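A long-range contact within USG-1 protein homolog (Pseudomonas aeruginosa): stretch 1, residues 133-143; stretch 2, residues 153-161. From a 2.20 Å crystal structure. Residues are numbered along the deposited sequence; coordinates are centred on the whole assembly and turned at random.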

ATOM      1  N   ALA A 133      -5.815  16.055  -2.003  1.00 49.14           N
ATOM      2  CA  ALA A 133      -4.391  15.855  -2.189  1.00 49.19           C
ATOM      3  C   ALA A 133      -4.052  14.692  -3.121  1.00 49.39           C
ATOM      4  O   ALA A 133      -3.197  14.832  -4.019  1.00 48.71           O
ATOM      5  CB  ALA A 133      -3.683  15.662  -0.833  1.00 48.55           C
ATOM      6  N   VAL A 134      -4.697  13.542  -2.916  1.00 48.84           N
ATOM      7  CA  VAL A 134      -4.318  12.371  -3.713  1.00 48.54           C
ATOM      8  C   VAL A 134      -4.592  12.591  -5.207  1.00 49.07           C
ATOM      9  O   VAL A 134      -3.736  12.285  -6.039  1.00 49.76           O
ATOM     10  CB  VAL A 134      -5.007  11.073  -3.220  1.00 48.37           C
ATOM     11  CG1 VAL A 134      -4.819   9.938  -4.246  1.00 47.32           C
ATOM     12  CG2 VAL A 134      -4.421  10.667  -1.874  1.00 46.57           C
ATOM     13  N   ALA A 135      -5.775  13.108  -5.539  1.00 48.31           N
ATOM     14  CA  ALA A 135      -6.112  13.388  -6.920  1.00 49.46           C
ATOM     15  C   ALA A 135      -5.168  14.458  -7.501  1.00 50.69           C
ATOM     16  O   ALA A 135      -4.770  14.372  -8.673  1.00 51.66           O
ATOM     17  CB  ALA A 135      -7.549  13.865  -7.030  1.00 49.04           C
ATOM     18  N   ALA A 136      -4.810  15.446  -6.686  1.00 49.74           N
ATOM     19  CA  ALA A 136      -3.927  16.533  -7.151  1.00 50.66           C
ATOM     20  C   ALA A 136      -2.572  15.999  -7.503  1.00 50.25           C
ATOM     21  O   ALA A 136      -2.010  16.377  -8.524  1.00 50.89           O
ATOM     22  CB  ALA A 136      -3.794  17.646  -6.078  1.00 49.13           C
ATOM     23  N   GLU A 137      -2.056  15.102  -6.665  1.00 50.81           N
ATOM     24  CA  GLU A 137      -0.707  14.543  -6.852  1.00 50.86           C
ATOM     25  C   GLU A 137      -0.653  13.526  -8.000  1.00 50.49           C
ATOM     26  O   GLU A 137       0.289  13.511  -8.782  1.00 50.62           O
ATOM     27  CB  GLU A 137      -0.175  13.959  -5.536  1.00 50.97           C
ATOM     28  CG  GLU A 137      -0.089  15.030  -4.445  1.00 52.53           C
ATOM     29  CD  GLU A 137      -0.400  14.514  -3.029  1.00 57.77           C
ATOM     30  OE1 GLU A 137      -0.785  13.318  -2.860  1.00 54.34           O
ATOM     31  OE2 GLU A 137      -0.258  15.331  -2.083  1.00 58.21           O
ATOM     32  N   LEU A 138      -1.672  12.681  -8.107  1.00 49.91           N
ATOM     33  CA  LEU A 138      -1.796  11.811  -9.263  1.00 49.13           C
ATOM     34  C   LEU A 138      -1.779  12.647 -10.559  1.00 49.71           C
ATOM     35  O   LEU A 138      -0.979  12.381 -11.465  1.00 49.03           O
ATOM     36  CB  LEU A 138      -3.092  11.008  -9.203  1.00 48.33           C
ATOM     37  CG  LEU A 138      -3.286   9.965 -10.315  1.00 49.56           C
ATOM     38  CD1 LEU A 138      -2.158   8.932 -10.322  1.00 44.81           C
ATOM     39  CD2 LEU A 138      -4.656   9.261 -10.196  1.00 48.42           C
ATOM     40  N   CYS A 139      -2.666  13.643 -10.637  1.00 48.73           N
ATOM     41  CA  CYS A 139      -2.891  14.370 -11.899  1.00 49.40           C
ATOM     42  C   CYS A 139      -1.714  15.227 -12.279  1.00 48.71           C
ATOM     43  O   CYS A 139      -1.417  15.378 -13.461  1.00 49.07           O
ATOM     44  CB  CYS A 139      -4.175  15.214 -11.852  1.00 48.69           C
ATOM     45  SG  CYS A 139      -5.657  14.182 -11.859  1.00 55.48           S
ATOM     46  N   GLU A 140      -1.041  15.769 -11.277  1.00 47.88           N
ATOM     47  CA  GLU A 140       0.133  16.568 -11.521  1.00 49.19           C
ATOM     48  C   GLU A 140       1.210  15.755 -12.233  1.00 48.66           C
ATOM     49  O   GLU A 140       1.930  16.286 -13.064  1.00 48.70           O
ATOM     50  CB  GLU A 140       0.690  17.117 -10.198  1.00 48.84           C
ATOM     51  CG  GLU A 140       2.094  17.679 -10.307  1.00 50.28           C
ATOM     52  CD  GLU A 140       2.649  18.116  -8.957  1.00 51.26           C
ATOM     53  OE1 GLU A 140       2.179  17.569  -7.925  1.00 52.15           O
ATOM     54  OE2 GLU A 140       3.549  19.002  -8.929  1.00 49.49           O
ATOM     55  N   VAL A 141       1.324  14.477 -11.880  1.00 48.81           N
ATOM     56  CA  VAL A 141       2.336  13.605 -12.451  1.00 48.86           C
ATOM     57  C   VAL A 141       1.884  13.061 -13.809  1.00 49.69           C
ATOM     58  O   VAL A 141       2.671  12.998 -14.740  1.00 50.18           O
ATOM     59  CB  VAL A 141       2.670  12.444 -11.476  1.00 48.91           C
ATOM     60  CG1 VAL A 141       3.547  11.368 -12.165  1.00 47.38           C
ATOM     61  CG2 VAL A 141       3.344  13.010 -10.220  1.00 47.71           C
ATOM     62  N   LEU A 142       0.615  12.694 -13.920  1.00 49.75           N
ATOM     63  CA  LEU A 142       0.077  12.140 -15.167  1.00 51.34           C
ATOM     64  C   LEU A 142      -0.071  13.139 -16.310  1.00 51.63           C
ATOM     65  O   LEU A 142       0.173  12.788 -17.468  1.00 51.95           O
ATOM     66  CB  LEU A 142      -1.289  11.537 -14.916  1.00 51.20           C
ATOM     67  CG  LEU A 142      -1.359  10.039 -14.690  1.00 56.11           C
ATOM     68  CD1 LEU A 142      -0.184   9.490 -13.894  1.00 57.77           C
ATOM     69  CD2 LEU A 142      -2.683   9.760 -13.998  1.00 59.34           C
ATOM     70  N   ALA A 143      -0.500  14.363 -15.996  1.00 51.54           N
ATOM     71  CA  ALA A 143      -0.744  15.363 -17.040  1.00 52.51           C
ATOM     72  C   ALA A 143       0.413  15.470 -18.062  1.00 53.20           C
ATOM     73  O   ALA A 143       0.180  15.313 -19.264  1.00 53.62           O
ATOM     74  CB  ALA A 143      -1.091  16.733 -16.446  1.00 51.05           C
ATOM     75  N   GLN A 153      -5.712   2.080 -19.215  1.00 57.96           N
ATOM     76  CA  GLN A 153      -6.198   1.654 -17.886  1.00 57.49           C
ATOM     77  C   GLN A 153      -5.262   2.283 -16.863  1.00 55.71           C
ATOM     78  O   GLN A 153      -4.058   2.282 -17.049  1.00 55.73           O
ATOM     79  CB  GLN A 153      -6.159   0.121 -17.662  1.00 57.36           C
ATOM     80  CG  GLN A 153      -6.958  -0.805 -18.601  1.00 62.14           C
ATOM     81  CD  GLN A 153      -8.471  -0.869 -18.318  1.00 68.38           C
ATOM     82  OE1 GLN A 153      -8.950  -0.463 -17.249  1.00 70.82           O
ATOM     83  NE2 GLN A 153      -9.233  -1.381 -19.295  1.00 71.33           N
ATOM     84  N   LEU A 154      -5.814   2.770 -15.769  1.00 54.32           N
ATOM     85  CA  LEU A 154      -5.033   3.404 -14.733  1.00 54.02           C
ATOM     86  C   LEU A 154      -5.380   2.742 -13.408  1.00 52.93           C
ATOM     87  O   LEU A 154      -6.531   2.762 -13.000  1.00 52.71           O
ATOM     88  CB  LEU A 154      -5.360   4.897 -14.703  1.00 53.77           C
ATOM     89  CG  LEU A 154      -4.686   5.806 -13.683  1.00 55.23           C
ATOM     90  CD1 LEU A 154      -3.207   5.723 -13.835  1.00 54.83           C
ATOM     91  CD2 LEU A 154      -5.151   7.246 -13.925  1.00 56.32           C
ATOM     92  N   ASN A 155      -4.391   2.130 -12.770  1.00 51.45           N
ATOM     93  CA  ASN A 155      -4.581   1.560 -11.444  1.00 51.68           C
ATOM     94  C   ASN A 155      -3.845   2.396 -10.405  1.00 51.67           C
ATOM     95  O   ASN A 155      -2.675   2.718 -10.577  1.00 51.50           O
ATOM     96  CB  ASN A 155      -4.133   0.111 -11.379  1.00 50.62           C
ATOM     97  CG  ASN A 155      -4.650  -0.606 -10.119  1.00 52.22           C
ATOM     98  OD1 ASN A 155      -4.040  -0.542  -9.029  1.00 53.79           O
ATOM     99  ND2 ASN A 155      -5.773  -1.267 -10.258  1.00 48.50           N
ATOM    100  N   LEU A 156      -4.567   2.782  -9.358  1.00 51.45           N
ATOM    101  CA  LEU A 156      -3.989   3.513  -8.244  1.00 51.50           C
ATOM    102  C   LEU A 156      -4.230   2.780  -6.932  1.00 51.52           C
ATOM    103  O   LEU A 156      -5.365   2.451  -6.594  1.00 52.09           O
ATOM    104  CB  LEU A 156      -4.569   4.925  -8.172  1.00 50.74           C
ATOM    105  CG  LEU A 156      -4.301   5.753  -6.912  1.00 52.24           C
ATOM    106  CD1 LEU A 156      -2.797   6.134  -6.752  1.00 48.49           C
ATOM    107  CD2 LEU A 156      -5.174   7.002  -6.942  1.00 51.01           C
ATOM    108  N   THR A 157      -3.150   2.507  -6.202  1.00 51.60           N
ATOM    109  CA  THR A 157      -3.257   2.110  -4.803  1.00 51.83           C
ATOM    110  C   THR A 157      -2.641   3.244  -3.987  1.00 51.86           C
ATOM    111  O   THR A 157      -1.438   3.470  -4.041  1.00 52.32           O
ATOM    112  CB  THR A 157      -2.507   0.804  -4.498  1.00 52.06           C
ATOM    113  OG1 THR A 157      -3.019  -0.243  -5.328  1.00 53.91           O
ATOM    114  CG2 THR A 157      -2.679   0.408  -3.027  1.00 51.57           C
ATOM    115  N   ALA A 158      -3.462   3.950  -3.228  1.00 50.92           N
ATOM    116  CA  ALA A 158      -2.981   5.084  -2.469  1.00 51.91           C
ATOM    117  C   ALA A 158      -2.846   4.710  -1.008  1.00 52.13           C
ATOM    118  O   ALA A 158      -3.815   4.259  -0.402  1.00 53.26           O
ATOM    119  CB  ALA A 158      -3.944   6.264  -2.629  1.00 50.89           C
ATOM    120  N   CYS A 159      -1.653   4.864  -0.450  1.00 52.10           N
ATOM    121  CA  CYS A 159      -1.423   4.617   0.978  1.00 52.53           C
ATOM    122  C   CYS A 159      -1.405   5.945   1.697  1.00 53.01           C
ATOM    123  O   CYS A 159      -0.470   6.750   1.529  1.00 53.10           O
ATOM    124  CB  CYS A 159      -0.119   3.873   1.199  1.00 53.49           C
ATOM    125  SG  CYS A 159      -0.124   2.252   0.354  1.00 56.63           S
ATOM    126  N   LEU A 160      -2.460   6.185   2.468  1.00 52.07           N
ATOM    127  CA  LEU A 160      -2.705   7.485   3.067  1.00 52.62           C
ATOM    128  C   LEU A 160      -2.142   7.498   4.485  1.00 51.50           C
ATOM    129  O   LEU A 160      -2.282   6.521   5.214  1.00 51.36           O
ATOM    130  CB  LEU A 160      -4.219   7.768   3.105  1.00 52.09           C
ATOM    131  CG  LEU A 160      -4.864   8.473   1.901  1.00 54.11           C
ATOM    132  CD1 LEU A 160      -4.618   7.775   0.632  1.00 55.17           C
ATOM    133  CD2 LEU A 160      -6.394   8.660   2.091  1.00 53.58           C
ATOM    134  N   SER A 161      -1.513   8.603   4.861  1.00 50.68           N
ATOM    135  CA  SER A 161      -1.081   8.824   6.247  1.00 50.46           C
ATOM    136  C   SER A 161      -2.276   9.237   7.110  1.00 50.94           C
ATOM    137  O   SER A 161      -3.315   9.646   6.575  1.00 51.37           O
ATOM    138  CB  SER A 161      -0.070   9.959   6.270  1.00 50.34           C
ATOM    139  OG  SER A 161      -0.703  11.190   5.954  1.00 49.53           O
TER

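The contact is a helix laid on a strand, and it is an apolar packing: no hydrogen bond crosses it, and every touching pair is apolar. The helix repeats its contact every four residues, through Val 134, Leu 138 and Leu 142; the strand answers every second residue, through Leu 154, Leu 156 and Ala 158. Because the helix and strand directions differ by 131°, past perpendicular and so with an antiparallel sense, these two periods pair in reverse order.

The spacing is not uniform. Val 134 CA lies 7.5 Å from Ala 158 CA, Leu 138 CA 8.6 Å from Leu 156 CA, and Leu 142 CA 10.1 Å from Leu 154 CA. Side-chain size follows this wedge: the narrow end pairs valine with alanine, while the wider positions pair leucine with leucine.

At the narrow end Val 134 is the bump. Its CG1 sits 4.1 Å from Ala 158 CB and 4.0 Å from Leu 156 CD2, over the low spot that the small alanine leaves beside the leucine. Its other methyl, CG2, reaches Leu 160 CD1 at 3.8 Å. Leu 160 starts sideways from CA to CB, but its end comes nearer the helix and closes this side of the pocket.

In the middle, Leu 138 bridges two strand leucines with one methyl: CD2 is 4.0 Å from Leu 156 CD2 and 4.3 Å from Leu 154 CD2. At the wide end, Leu 142 CD2 meets Leu 154 CD2 at 3.5 Å, the tightest contact here, bridging the broadest of the three gaps. Leu 142 does so with chi1 at -97°, between the usual wells, whereas Leu 138, Leu 154 and Leu 156 all share the relaxed t, p rotamer.

The pattern to read here is that the closest backbone pair carries the smallest facing side chains, with Leu 160 filling in from the side.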